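Local coordinates for protein phenol hydroxylase component phN (PDB 3U52) that probably hydroxylates phenol at a carboxylate-bridged diiron centre, serving as the large hydroxylase subunit of a bacterial multicomponent monooxygenase, at residues L97-S102 / V276-D281; D180-A185 / L191-F196; W265-F270 / C437-H442; G269-S274 / H329-Q334. All blocks are in the same frame, centred on the assembly; numbering follows the deposited sequence.

Interaction 1: L97-S102 / V276-D281; sequences LKLFIS and VSMMMD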
loop_
_atom_site.group_PDB
_atom_site.type_symbol
_atom_site.label_atom_id
_atom_site.label_comp_id
_atom_site.label_asym_id
_atom_site.label_seq_id
_atom_site.Cartn_x
_atom_site.Cartn_y
_atom_site.Cartn_z
ATOM N N LEU A 97 2.476 -12.560 19.743
ATOM C CA LEU A 97 3.528 -12.173 18.768
ATOM C C LEU A 97 4.962 -12.446 19.249
ATOM O O LEU A 97 5.882 -12.680 18.427
ATOM C CB LEU A 97 3.345 -10.710 18.309
ATOM C CG LEU A 97 1.950 -10.304 17.755
ATOM C CD1 LEU A 97 1.900 -8.796 17.423
ATOM C CD2 LEU A 97 1.492 -11.144 16.537
ATOM N N LYS A 98 5.171 -12.385 20.576
ATOM C CA LYS A 98 6.495 -12.757 21.187
ATOM C C LYS A 98 6.776 -14.228 20.931
ATOM O O LYS A 98 7.867 -14.593 20.514
ATOM C CB LYS A 98 6.480 -12.487 22.684
ATOM C CG LYS A 98 6.128 -11.034 23.006
ATOM C CD LYS A 98 5.879 -10.799 24.480
ATOM C CE LYS A 98 5.167 -9.435 24.707
ATOM N NZ LYS A 98 5.191 -9.073 26.157
ATOM N N LEU A 99 5.751 -15.051 21.126
ATOM C CA LEU A 99 5.772 -16.467 20.776
ATOM C C LEU A 99 6.010 -16.699 19.271
ATOM O O LEU A 99 6.819 -17.536 18.871
ATOM C CB LEU A 99 4.450 -17.097 21.231
ATOM C CG LEU A 99 4.111 -18.587 21.314
ATOM C CD1 LEU A 99 5.237 -19.473 21.928
ATOM C CD2 LEU A 99 2.829 -18.729 22.171
ATOM N N PHE A 100 5.309 -15.965 18.442
ATOM C CA PHE A 100 5.500 -16.071 17.007
ATOM C C PHE A 100 6.907 -15.721 16.522
ATOM O O PHE A 100 7.501 -16.515 15.797
ATOM C CB PHE A 100 4.489 -15.213 16.266
ATOM C CG PHE A 100 4.458 -15.474 14.767
ATOM C CD1 PHE A 100 5.217 -14.691 13.897
ATOM C CD2 PHE A 100 3.673 -16.499 14.234
ATOM C CE1 PHE A 100 5.200 -14.938 12.538
ATOM C CE2 PHE A 100 3.652 -16.748 12.840
ATOM C CZ PHE A 100 4.417 -15.977 12.003
ATOM N N ILE A 101 7.428 -14.551 16.897
ATOM C CA ILE A 101 8.754 -14.109 16.432
ATOM C C ILE A 101 9.941 -14.946 16.944
ATOM O O ILE A 101 10.987 -15.019 16.278
ATOM C CB ILE A 101 8.991 -12.615 16.730
ATOM C CG1 ILE A 101 10.091 -12.054 15.817
ATOM C CG2 ILE A 101 9.346 -12.400 18.242
ATOM C CD1 ILE A 101 10.279 -10.541 15.901
ATOM N N SER A 102 9.797 -15.562 18.127
ATOM C CA SER A 102 10.872 -16.349 18.693
ATOM C C SER A 102 10.740 -17.858 18.406
ATOM O O SER A 102 11.754 -18.595 18.404
ATOM C CB SER A 102 11.010 -16.045 20.179
ATOM O OG SER A 102 9.804 -16.299 20.833
ATOM N N VAL A 276 0.352 -23.617 19.849
ATOM C CA VAL A 276 -0.744 -22.861 19.225
ATOM C C VAL A 276 -2.082 -23.043 19.967
ATOM O O VAL A 276 -2.844 -22.085 20.071
ATOM C CB VAL A 276 -0.948 -23.202 17.719
ATOM C CG1 VAL A 276 -1.893 -22.191 17.051
ATOM C CG2 VAL A 276 0.356 -23.178 16.979
ATOM N N SER A 277 -2.354 -24.248 20.490
ATOM C CA SER A 277 -3.560 -24.461 21.266
ATOM C C SER A 277 -3.664 -23.494 22.423
ATOM O O SER A 277 -4.718 -22.917 22.683
ATOM C CB SER A 277 -3.685 -25.912 21.774
ATOM O OG SER A 277 -2.839 -26.107 22.867
ATOM N N MET A 278 -2.552 -23.320 23.127
ATOM C CA MET A 278 -2.465 -22.387 24.255
ATOM C C MET A 278 -2.649 -20.902 23.813
ATOM O O MET A 278 -3.317 -20.104 24.479
ATOM C CB MET A 278 -1.095 -22.585 24.921
ATOM C CG MET A 278 -0.817 -21.635 25.989
ATOM S SD MET A 278 0.858 -21.892 26.616
ATOM C CE MET A 278 1.788 -21.041 25.286
ATOM N N MET A 279 -2.001 -20.528 22.722
ATOM C CA MET A 279 -2.134 -19.180 22.136
ATOM C C MET A 279 -3.575 -18.800 21.853
ATOM O O MET A 279 -4.067 -17.725 22.276
ATOM C CB MET A 279 -1.314 -19.153 20.830
ATOM C CG MET A 279 -1.123 -17.803 20.142
ATOM S SD MET A 279 -2.575 -17.157 19.287
ATOM C CE MET A 279 -2.910 -18.019 17.796
ATOM N N MET A 280 -4.252 -19.644 21.083
ATOM C CA MET A 280 -5.597 -19.276 20.635
ATOM C C MET A 280 -6.643 -19.338 21.775
ATOM O O MET A 280 -7.574 -18.526 21.782
ATOM C CB MET A 280 -6.057 -20.082 19.411
ATOM C CG MET A 280 -6.417 -21.534 19.681
ATOM S SD MET A 280 -6.632 -22.462 18.138
ATOM C CE MET A 280 -8.226 -21.921 17.577
ATOM N N ASP A 281 -6.498 -20.267 22.723
ATOM C CA ASP A 281 -7.485 -20.355 23.806
ATOM C C ASP A 281 -7.265 -19.275 24.856
ATOM O O ASP A 281 -8.260 -18.763 25.418
ATOM C CB ASP A 281 -7.470 -21.725 24.491
ATOM C CG ASP A 281 -8.213 -22.789 23.693
ATOM O OD1 ASP A 281 -8.312 -23.921 24.163
ATOM O OD2 ASP A 281 -8.748 -22.496 22.606
#

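Interaction 2: D180-A185 / L191-F196; sequences DDARSA and LTAISF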
loop_
_atom_site.group_PDB
_atom_site.type_symbol
_atom_site.label_atom_id
_atom_site.label_comp_id
_atom_site.label_asym_id
_atom_site.label_seq_id
_atom_site.Cartn_x
_atom_site.Cartn_y
_atom_site.Cartn_z
ATOM N N ASP A 180 15.239 -29.160 13.340
ATOM C CA ASP A 180 16.584 -29.800 13.282
ATOM C C ASP A 180 16.414 -31.255 12.894
ATOM O O ASP A 180 17.174 -31.741 12.116
ATOM C CB ASP A 180 17.318 -29.709 14.608
ATOM C CG ASP A 180 17.963 -28.355 14.845
ATOM O OD1 ASP A 180 17.839 -27.435 13.970
ATOM O OD2 ASP A 180 18.628 -28.182 15.921
ATOM N N ASP A 181 15.398 -31.934 13.426
ATOM C CA ASP A 181 15.091 -33.335 13.104
ATOM C C ASP A 181 14.844 -33.464 11.608
ATOM O O ASP A 181 15.499 -34.271 10.938
ATOM C CB ASP A 181 13.905 -33.766 13.991
ATOM C CG ASP A 181 13.579 -35.272 13.943
ATOM O OD1 ASP A 181 13.927 -35.970 12.988
ATOM O OD2 ASP A 181 12.891 -35.735 14.882
ATOM N N ALA A 182 13.969 -32.601 11.045
ATOM C CA ALA A 182 13.687 -32.638 9.595
ATOM C C ALA A 182 14.913 -32.336 8.722
ATOM O O ALA A 182 15.138 -33.021 7.738
ATOM C CB ALA A 182 12.511 -31.655 9.232
ATOM N N ARG A 183 15.683 -31.313 9.075
ATOM C CA ARG A 183 16.850 -30.953 8.239
ATOM C C ARG A 183 18.071 -31.923 8.388
ATOM O O ARG A 183 18.909 -32.024 7.494
ATOM C CB ARG A 183 17.286 -29.554 8.561
ATOM C CG ARG A 183 16.285 -28.476 8.100
ATOM C CD ARG A 183 17.046 -27.190 7.919
ATOM N NE ARG A 183 17.433 -26.631 9.201
ATOM C CZ ARG A 183 18.524 -25.900 9.434
ATOM N NH1 ARG A 183 18.745 -25.427 10.661
ATOM N NH2 ARG A 183 19.415 -25.669 8.476
ATOM N N SER A 184 18.144 -32.651 9.498
ATOM C CA SER A 184 19.143 -33.681 9.593
ATOM C C SER A 184 18.769 -34.974 8.883
ATOM O O SER A 184 19.638 -35.828 8.639
ATOM C CB SER A 184 19.503 -33.903 11.033
ATOM O OG SER A 184 18.400 -34.387 11.754
ATOM N N ALA A 185 17.474 -35.139 8.594
ATOM C CA ALA A 185 16.931 -36.296 7.907
ATOM C C ALA A 185 17.331 -36.171 6.414
ATOM O O ALA A 185 17.798 -35.107 5.983
ATOM C CB ALA A 185 15.416 -36.312 8.046
ATOM N N LEU A 191 10.926 -33.678 2.844
ATOM C CA LEU A 191 9.687 -33.333 2.117
ATOM C C LEU A 191 8.420 -33.926 2.767
ATOM O O LEU A 191 7.366 -33.258 2.871
ATOM C CB LEU A 191 9.813 -33.717 0.644
ATOM C CG LEU A 191 9.997 -32.568 -0.367
ATOM C CD1 LEU A 191 10.511 -31.163 0.125
ATOM C CD2 LEU A 191 10.693 -33.077 -1.579
ATOM N N THR A 192 8.501 -35.167 3.241
ATOM C CA THR A 192 7.331 -35.781 3.869
ATOM C C THR A 192 6.966 -35.065 5.157
ATOM O O THR A 192 5.775 -34.909 5.468
ATOM C CB THR A 192 7.530 -37.303 4.090
ATOM O OG1 THR A 192 7.711 -37.920 2.804
ATOM C CG2 THR A 192 6.296 -37.923 4.785
ATOM N N ALA A 193 7.975 -34.665 5.925
ATOM C CA ALA A 193 7.783 -33.974 7.189
ATOM C C ALA A 193 7.162 -32.593 6.968
ATOM O O ALA A 193 6.164 -32.216 7.586
ATOM C CB ALA A 193 9.143 -33.777 7.866
ATOM N N ILE A 194 7.827 -31.841 6.123
ATOM C CA ILE A 194 7.549 -30.418 6.004
ATOM C C ILE A 194 6.492 -30.093 4.931
ATOM O O ILE A 194 5.496 -29.401 5.216
ATOM C CB ILE A 194 8.888 -29.546 5.882
ATOM C CG1 ILE A 194 9.878 -29.880 7.023
ATOM C CG2 ILE A 194 8.573 -28.037 5.875
ATOM C CD1 ILE A 194 9.341 -29.762 8.540
ATOM N N SER A 195 6.657 -30.628 3.722
ATOM C CA SER A 195 5.708 -30.346 2.645
ATOM C C SER A 195 4.376 -31.074 2.843
ATOM O O SER A 195 3.309 -30.452 2.745
ATOM C CB SER A 195 6.291 -30.656 1.274
ATOM O OG SER A 195 7.144 -29.580 0.891
ATOM N N PHE A 196 4.415 -32.368 3.131
ATOM C CA PHE A 196 3.164 -33.060 3.318
ATOM C C PHE A 196 2.568 -32.862 4.727
ATOM O O PHE A 196 1.454 -32.349 4.846
ATOM C CB PHE A 196 3.269 -34.528 2.908
ATOM C CG PHE A 196 2.067 -35.337 3.298
ATOM C CD1 PHE A 196 0.891 -35.238 2.582
ATOM C CD2 PHE A 196 2.092 -36.147 4.447
ATOM C CE1 PHE A 196 -0.232 -35.972 2.969
ATOM C CE2 PHE A 196 0.951 -36.859 4.847
ATOM C CZ PHE A 196 -0.188 -36.789 4.106
#

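Interaction 3: W265-F270 / C437-H442; sequences WFWRGF and CDIFKH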
loop_
_atom_site.group_PDB
_atom_site.type_symbol
_atom_site.label_atom_id
_atom_site.label_comp_id
_atom_site.label_asym_id
_atom_site.label_seq_id
_atom_site.Cartn_x
_atom_site.Cartn_y
_atom_site.Cartn_z
ATOM N N TRP A 265 5.801 -37.845 11.962
ATOM C CA TRP A 265 5.665 -36.418 11.774
ATOM C C TRP A 265 4.277 -35.954 12.144
ATOM O O TRP A 265 4.105 -34.824 12.529
ATOM C CB TRP A 265 6.048 -36.034 10.317
ATOM C CG TRP A 265 7.570 -36.116 10.247
ATOM C CD1 TRP A 265 8.306 -37.092 9.661
ATOM C CD2 TRP A 265 8.516 -35.228 10.899
ATOM N NE1 TRP A 265 9.656 -36.872 9.888
ATOM C CE2 TRP A 265 9.801 -35.710 10.610
ATOM C CE3 TRP A 265 8.385 -34.036 11.636
ATOM C CZ2 TRP A 265 10.990 -35.057 11.066
ATOM C CZ3 TRP A 265 9.568 -33.383 12.112
ATOM C CH2 TRP A 265 10.839 -33.908 11.815
ATOM N N PHE A 266 3.276 -36.821 12.000
ATOM C CA PHE A 266 1.994 -36.523 12.651
ATOM C C PHE A 266 2.246 -36.218 14.107
ATOM O O PHE A 266 1.747 -35.188 14.622
ATOM C CB PHE A 266 0.960 -37.674 12.586
ATOM C CG PHE A 266 -0.241 -37.412 13.452
ATOM C CD1 PHE A 266 -0.407 -38.089 14.666
ATOM C CD2 PHE A 266 -1.162 -36.405 13.079
ATOM C CE1 PHE A 266 -1.487 -37.802 15.498
ATOM C CE2 PHE A 266 -2.290 -36.140 13.911
ATOM C CZ PHE A 266 -2.410 -36.815 15.132
ATOM N N TRP A 267 2.982 -37.100 14.781
ATOM C CA TRP A 267 3.095 -37.021 16.230
ATOM C C TRP A 267 3.992 -35.842 16.666
ATOM O O TRP A 267 3.624 -35.065 17.529
ATOM C CB TRP A 267 3.484 -38.361 16.877
ATOM C CG TRP A 267 3.393 -38.206 18.379
ATOM C CD1 TRP A 267 4.416 -37.980 19.244
ATOM C CD2 TRP A 267 2.201 -38.270 19.176
ATOM N NE1 TRP A 267 3.932 -37.866 20.514
ATOM C CE2 TRP A 267 2.574 -38.028 20.503
ATOM C CE3 TRP A 267 0.848 -38.476 18.882
ATOM C CZ2 TRP A 267 1.636 -38.005 21.574
ATOM C CZ3 TRP A 267 -0.086 -38.463 19.939
ATOM C CH2 TRP A 267 0.313 -38.234 21.258
ATOM N N ARG A 268 5.132 -35.657 15.998
ATOM C CA ARG A 268 5.940 -34.450 16.215
ATOM C C ARG A 268 5.201 -33.121 15.896
ATOM O O ARG A 268 5.352 -32.135 16.619
ATOM C CB ARG A 268 7.263 -34.529 15.413
ATOM C CG ARG A 268 8.258 -35.560 16.013
ATOM C CD ARG A 268 9.751 -35.028 15.940
ATOM N NE ARG A 268 9.941 -33.913 16.868
ATOM C CZ ARG A 268 11.112 -33.525 17.351
ATOM N NH1 ARG A 268 12.215 -34.137 16.978
ATOM N NH2 ARG A 268 11.187 -32.497 18.189
ATOM N N GLY A 269 4.421 -33.115 14.815
ATOM C CA GLY A 269 3.648 -31.950 14.431
ATOM C C GLY A 269 2.568 -31.680 15.472
ATOM O O GLY A 269 2.354 -30.528 15.870
ATOM N N PHE A 270 1.922 -32.733 15.965
ATOM C CA PHE A 270 0.916 -32.560 17.033
ATOM C C PHE A 270 1.539 -31.912 18.324
ATOM O O PHE A 270 0.957 -30.998 18.951
ATOM C CB PHE A 270 0.279 -33.946 17.351
ATOM C CG PHE A 270 -0.565 -33.949 18.583
ATOM C CD1 PHE A 270 -1.630 -33.074 18.716
ATOM C CD2 PHE A 270 -0.299 -34.845 19.609
ATOM C CE1 PHE A 270 -2.446 -33.113 19.888
ATOM C CE2 PHE A 270 -1.097 -34.881 20.757
ATOM C CZ PHE A 270 -2.161 -34.009 20.882
ATOM N N CYS A 437 7.851 -42.122 22.644
ATOM C CA CYS A 437 8.575 -43.367 22.905
ATOM C C CYS A 437 8.825 -44.156 21.624
ATOM O O CYS A 437 9.950 -44.589 21.381
ATOM C CB CYS A 437 7.847 -44.206 23.989
ATOM S SG CYS A 437 8.900 -45.596 24.569
ATOM N N ASP A 438 7.804 -44.348 20.774
ATOM C CA ASP A 438 7.962 -45.124 19.551
ATOM C C ASP A 438 8.897 -44.495 18.536
ATOM O O ASP A 438 9.594 -45.195 17.807
ATOM C CB ASP A 438 6.626 -45.351 18.868
ATOM C CG ASP A 438 5.786 -46.405 19.566
ATOM O OD1 ASP A 438 6.248 -46.985 20.598
ATOM O OD2 ASP A 438 4.649 -46.613 19.083
ATOM N N ILE A 439 8.896 -43.171 18.464
ATOM C CA ILE A 439 9.815 -42.454 17.590
ATOM C C ILE A 439 11.268 -42.729 18.095
ATOM O O ILE A 439 12.192 -43.027 17.306
ATOM C CB ILE A 439 9.510 -40.906 17.624
ATOM C CG1 ILE A 439 8.184 -40.607 16.946
ATOM C CG2 ILE A 439 10.670 -40.100 16.984
ATOM C CD1 ILE A 439 7.655 -39.241 17.193
ATOM N N PHE A 440 11.479 -42.634 19.401
ATOM C CA PHE A 440 12.856 -42.803 19.943
ATOM C C PHE A 440 13.339 -44.225 19.653
ATOM O O PHE A 440 14.501 -44.444 19.273
ATOM C CB PHE A 440 12.867 -42.543 21.434
ATOM C CG PHE A 440 14.200 -42.791 22.084
ATOM C CD1 PHE A 440 15.079 -41.749 22.253
ATOM C CD2 PHE A 440 14.587 -44.082 22.489
ATOM C CE1 PHE A 440 16.335 -41.948 22.852
ATOM C CE2 PHE A 440 15.833 -44.302 23.094
ATOM C CZ PHE A 440 16.719 -43.228 23.253
ATOM N N LYS A 441 12.456 -45.197 19.818
ATOM C CA LYS A 441 12.834 -46.612 19.673
ATOM C C LYS A 441 13.245 -46.961 18.261
ATOM O O LYS A 441 14.107 -47.822 18.074
ATOM C CB LYS A 441 11.723 -47.553 20.154
ATOM C CG LYS A 441 11.526 -47.464 21.666
ATOM C CD LYS A 441 10.562 -48.480 22.235
ATOM C CE LYS A 441 9.311 -48.590 21.397
ATOM N NZ LYS A 441 8.282 -49.350 22.204
ATOM N N HIS A 442 12.644 -46.301 17.267
ATOM C CA HIS A 442 13.038 -46.508 15.884
ATOM C C HIS A 442 14.395 -45.862 15.484
ATOM O O HIS A 442 15.075 -46.389 14.598
ATOM C CB HIS A 442 11.894 -46.143 14.915
ATOM C CG HIS A 442 12.118 -46.636 13.512
ATOM N ND1 HIS A 442 12.458 -45.797 12.470
ATOM C CD2 HIS A 442 12.070 -47.884 12.985
ATOM C CE1 HIS A 442 12.617 -46.504 11.365
ATOM N NE2 HIS A 442 12.387 -47.772 11.648
#

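Interaction 4: G269-S274 / H329-Q334; sequences GFRLLS and HHLSHQ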
loop_
_atom_site.group_PDB
_atom_site.type_symbol
_atom_site.label_atom_id
_atom_site.label_comp_id
_atom_site.label_asym_id
_atom_site.label_seq_id
_atom_site.Cartn_x
_atom_site.Cartn_y
_atom_site.Cartn_z
ATOM N N GLY A 269 4.421 -33.115 14.815
ATOM C CA GLY A 269 3.648 -31.950 14.431
ATOM C C GLY A 269 2.568 -31.680 15.472
ATOM O O GLY A 269 2.354 -30.528 15.870
ATOM N N PHE A 270 1.922 -32.733 15.965
ATOM C CA PHE A 270 0.916 -32.560 17.033
ATOM C C PHE A 270 1.539 -31.912 18.324
ATOM O O PHE A 270 0.957 -30.998 18.951
ATOM C CB PHE A 270 0.279 -33.946 17.351
ATOM C CG PHE A 270 -0.565 -33.949 18.583
ATOM C CD1 PHE A 270 -1.630 -33.074 18.716
ATOM C CD2 PHE A 270 -0.299 -34.845 19.609
ATOM C CE1 PHE A 270 -2.446 -33.113 19.888
ATOM C CE2 PHE A 270 -1.097 -34.881 20.757
ATOM C CZ PHE A 270 -2.161 -34.009 20.882
ATOM N N ARG A 271 2.731 -32.382 18.721
ATOM C CA ARG A 271 3.405 -31.833 19.902
ATOM C C ARG A 271 3.809 -30.384 19.634
ATOM O O ARG A 271 3.659 -29.519 20.492
ATOM C CB ARG A 271 4.594 -32.727 20.340
ATOM C CG ARG A 271 4.070 -34.012 21.028
ATOM C CD ARG A 271 3.348 -33.610 22.323
ATOM N NE ARG A 271 3.187 -34.750 23.253
ATOM C CZ ARG A 271 2.044 -35.114 23.821
ATOM N NH1 ARG A 271 0.899 -34.483 23.558
ATOM N NH2 ARG A 271 2.037 -36.134 24.645
ATOM N N LEU A 272 4.305 -30.106 18.438
ATOM C CA LEU A 272 4.693 -28.727 18.145
ATOM C C LEU A 272 3.445 -27.777 18.267
ATOM O O LEU A 272 3.517 -26.691 18.845
ATOM C CB LEU A 272 5.289 -28.677 16.741
ATOM C CG LEU A 272 5.648 -27.290 16.231
ATOM C CD1 LEU A 272 6.609 -26.552 17.223
ATOM C CD2 LEU A 272 6.250 -27.452 14.895
ATOM N N LEU A 273 2.311 -28.218 17.746
ATOM C CA LEU A 273 1.066 -27.408 17.724
ATOM C C LEU A 273 0.399 -27.175 19.084
ATOM O O LEU A 273 -0.475 -26.286 19.235
ATOM C CB LEU A 273 0.024 -28.090 16.840
ATOM C CG LEU A 273 0.302 -28.031 15.358
ATOM C CD1 LEU A 273 -0.693 -29.003 14.663
ATOM C CD2 LEU A 273 0.138 -26.571 14.882
ATOM N N SER A 274 0.771 -27.977 20.069
ATOM C CA SER A 274 0.336 -27.712 21.431
ATOM C C SER A 274 0.633 -26.245 21.858
ATOM O O SER A 274 -0.161 -25.653 22.564
ATOM C CB SER A 274 0.871 -28.763 22.411
ATOM O OG SER A 274 2.222 -28.558 22.814
ATOM N N HIS A 329 -9.393 -31.788 24.369
ATOM C CA HIS A 329 -10.178 -31.272 25.505
ATOM C C HIS A 329 -9.294 -30.759 26.681
ATOM O O HIS A 329 -9.814 -30.208 27.651
ATOM C CB HIS A 329 -11.168 -32.321 26.005
ATOM C CG HIS A 329 -12.082 -32.821 24.934
ATOM N ND1 HIS A 329 -13.018 -32.013 24.323
ATOM C CD2 HIS A 329 -12.184 -34.032 24.342
ATOM C CE1 HIS A 329 -13.663 -32.709 23.397
ATOM N NE2 HIS A 329 -13.178 -33.940 23.396
ATOM N N HIS A 330 -7.977 -30.979 26.578
ATOM C CA HIS A 330 -7.049 -30.812 27.736
ATOM C C HIS A 330 -5.845 -29.945 27.413
ATOM O O HIS A 330 -5.363 -29.180 28.253
ATOM C CB HIS A 330 -6.538 -32.193 28.162
ATOM C CG HIS A 330 -7.588 -33.047 28.823
ATOM N ND1 HIS A 330 -8.050 -32.803 30.100
ATOM C CD2 HIS A 330 -8.272 -34.123 28.377
ATOM C CE1 HIS A 330 -8.964 -33.703 30.416
ATOM N NE2 HIS A 330 -9.110 -34.519 29.390
ATOM N N LEU A 331 -5.380 -30.054 26.167
ATOM C CA LEU A 331 -4.068 -29.515 25.726
ATOM C C LEU A 331 -3.778 -28.054 26.101
ATOM O O LEU A 331 -2.750 -27.748 26.744
ATOM C CB LEU A 331 -3.968 -29.631 24.227
ATOM C CG LEU A 331 -2.620 -29.982 23.682
ATOM C CD1 LEU A 331 -2.127 -31.362 24.268
ATOM C CD2 LEU A 331 -2.825 -30.120 22.169
ATOM N N SER A 332 -4.665 -27.157 25.718
ATOM C CA SER A 332 -4.408 -25.726 25.946
ATOM C C SER A 332 -4.342 -25.372 27.427
ATOM O O SER A 332 -3.533 -24.548 27.847
ATOM C CB SER A 332 -5.443 -24.882 25.204
ATOM O OG SER A 332 -6.704 -24.947 25.839
ATOM N N HIS A 333 -5.164 -26.038 28.229
ATOM C CA HIS A 333 -5.222 -25.797 29.675
ATOM C C HIS A 333 -3.960 -26.344 30.411
ATOM O O HIS A 333 -3.398 -25.670 31.274
ATOM C CB HIS A 333 -6.502 -26.443 30.231
ATOM C CG HIS A 333 -7.726 -26.187 29.381
ATOM N ND1 HIS A 333 -8.221 -24.913 29.158
ATOM C CD2 HIS A 333 -8.503 -27.033 28.660
ATOM C CE1 HIS A 333 -9.271 -24.988 28.354
ATOM N NE2 HIS A 333 -9.470 -26.260 28.045
ATOM N N GLN A 334 -3.523 -27.558 30.059
ATOM C CA GLN A 334 -2.255 -28.114 30.576
ATOM C C GLN A 334 -1.051 -27.210 30.251
ATOM O O GLN A 334 -0.196 -26.917 31.117
ATOM C CB GLN A 334 -2.033 -29.530 30.005
ATOM C CG GLN A 334 -3.054 -30.548 30.500
ATOM C CD GLN A 334 -3.012 -31.881 29.743
ATOM O OE1 GLN A 334 -2.707 -31.943 28.548
ATOM N NE2 GLN A 334 -3.351 -32.963 30.458
#

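Interaction 1: L97-S102 / V276-D281
L99 reaches across from helix 94-103 to M278 and M279 of helix 254-283, and it alone carries this side of the contact. Its CB is directed at the opposite helix, and with CG anti to the backbone N (chi1 -168°) the branch point continues the same way. Of the two methyls, CD2 does the touching, while CD1 keeps farther off. L99 CD2 lies 4.0 Å from M278 CE and 4.4 Å from M279 CB, so one methyl sits against the end of one methionine and the root of the next. M278 runs out extended and then bends at chi3 (79°), which swings its terminal methyl towards the leucine; an unbranched, flexible thioether can bend its end round to a methyl that its CB does not face. M279 offers its CB, but the end of its side chain leads away. The helices stand well apart, with the CA atoms of L99 and M279 8.5 Å from each other, and the meeting is wholly apolar. Around it, helix 187-216 packs on M279 through P209 and F210, helix 331-342 receives M278 through W336 and F339, and helix 125-155 covers L97 and F100, the latter part of a xenon pocket.

Interaction 2: D180-A185 / L191-F196
A182 turns its methyl toward the facing helix, where it meets two successive residues, A193 and I194. The closest approach is A182 CB to I194 CD1 at 3.8 Å, and A182 CB is nearly as near to I194 CG1, at 3.9 Å, so the methyl rests alongside the longer branch of the isoleucine. That branch lies beside the backbone N (chi1 -52°), which brings it round to the alanine, while CG2 points off on its own course. The other partner is a methyl against a methyl: A182 CB to A193 CB is 4.2 Å. Two alanines here allow a close backbone approach, their CA atoms being only 6.5 Å apart, and no polar group enters the interface.

The next shell packs round this meeting point. W265 of helix 254-283 lies against both alanines, and beside A182 the carboxylate of D181 is gripped by R268, K264 and K446, which ties this helix to its surroundings through charge. In the other helix, F196 N bonds to L191 O at 3.1 Å, the five-residue step of a pi-type turn; E199, an iron ligand, follows on this same helix.

Helices 173-184 and 187-216 are joined by a very short turn, and the pair they form is flanked by helix 254-283 on the alanines, by helix 105-121 through Y115 on I194, and by helix 220-250 along L191, T192, S195 and F196. A neighbouring subunit packs on D180, D181, R183 and S184 and hydrogen-bonds to several of them.

Interaction 3: W265-F270 / C437-H442
The indole of W267 meets I439 at its edge: I439 CD1 lies near the ring plane, 4.0 Å from W267 CD1. Over one face of the same indole comes F270, from about one turn further along the helix, with its CD2 3.6 Å above the plane and offset towards the rim. The planes of the two aromatic rings meet at about 60°. I439 is extended at its end (chi2 167°), so CD1 projects far enough to fill the angle between two neighbouring side chains; besides the indole it touches R268 CG at 3.9 Å. There the arginine chain passes at about a right angle to the isoleucine and gives only its aliphatic part to the contact. Bends at chi2 and chi3 carry the guanidinium onward to D181, with which NH1 forms a salt bridge, while NH2 bonds to S177. Arginine thus serves two environments, apolar along its CG and ionic at its guanidinium. Helix 434-442 carries C436, which with C399, C402 and C432 holds zinc in a Cys4 site, and the side chain of W267 comes within about 5 Å of the metal; the contact seats the helix of this zinc-bearing, YHS-type segment on the long helix 254-283.

Interaction 4: G269-S274 / H329-Q334
L331, in the first turn of helix 331-342, lodges against F270, R271 and S274 of helix 254-283, so that the start of one helix is packed on the flank of another. One methyl does most of the work: L331 CD2 lies 3.8 Å from F270 CE1 and 3.9 Å from S274 CB, while L331 CG is likewise 3.9 Å from S274 CB. F270, with CG anti to its backbone N (chi1 169°), sends its ring outward until the far rim meets the leucine, and the approach is oblique. The other methyl, CD1, comes to 4.4 Å from R271 NH1, a looser touch. L331 chi1 (-143°) lies off a staggered value, which may mean slight strain in fitting its branches among the three partners.

In this hydroxylase helix 254-283 lies between helix 187-216, which supplies an iron ligand, and the zinc-bearing region, and its different faces serve both: L273 packs on L202, L205 and L206 and lines a xenon pocket with G269 and F198, whereas R271 leans on C432, one of the zinc cysteines, and makes a cation-pi contact with F408. W291 of helix 291-310 packs on L331 as well as on L273.

Serine suits its place because S274 OG folds back onto its own helix. It donates to R271 O at 2.9 Å, in the carbonyl plane with a C=O...O angle of 149°, which satisfies the hydroxyl and leaves CB as the surface facing the leucine.

In the fold
All four contacts are buried, with no hydrogen bond across any of them. Interactions 1, 3 and 4 share helix 254-283: interaction 1 uses a later part of it, while 3 and 4 use adjoining parts that overlap at G269 and F270. Interaction 2 joins two other helices, yet it reaches the same helix through the salt bridge of D181 with R268 and the packing of W265. Interactions 1 and 4 also touch, D281 probably hydrogen-bonding to S332. Chemistry follows place: interaction 1, nearest the chain centre, is leucine and methionine; interaction 2, by the iron-binding helices, is small and tight; interactions 3 and 4, towards the zinc site, add aromatic rings and arginine.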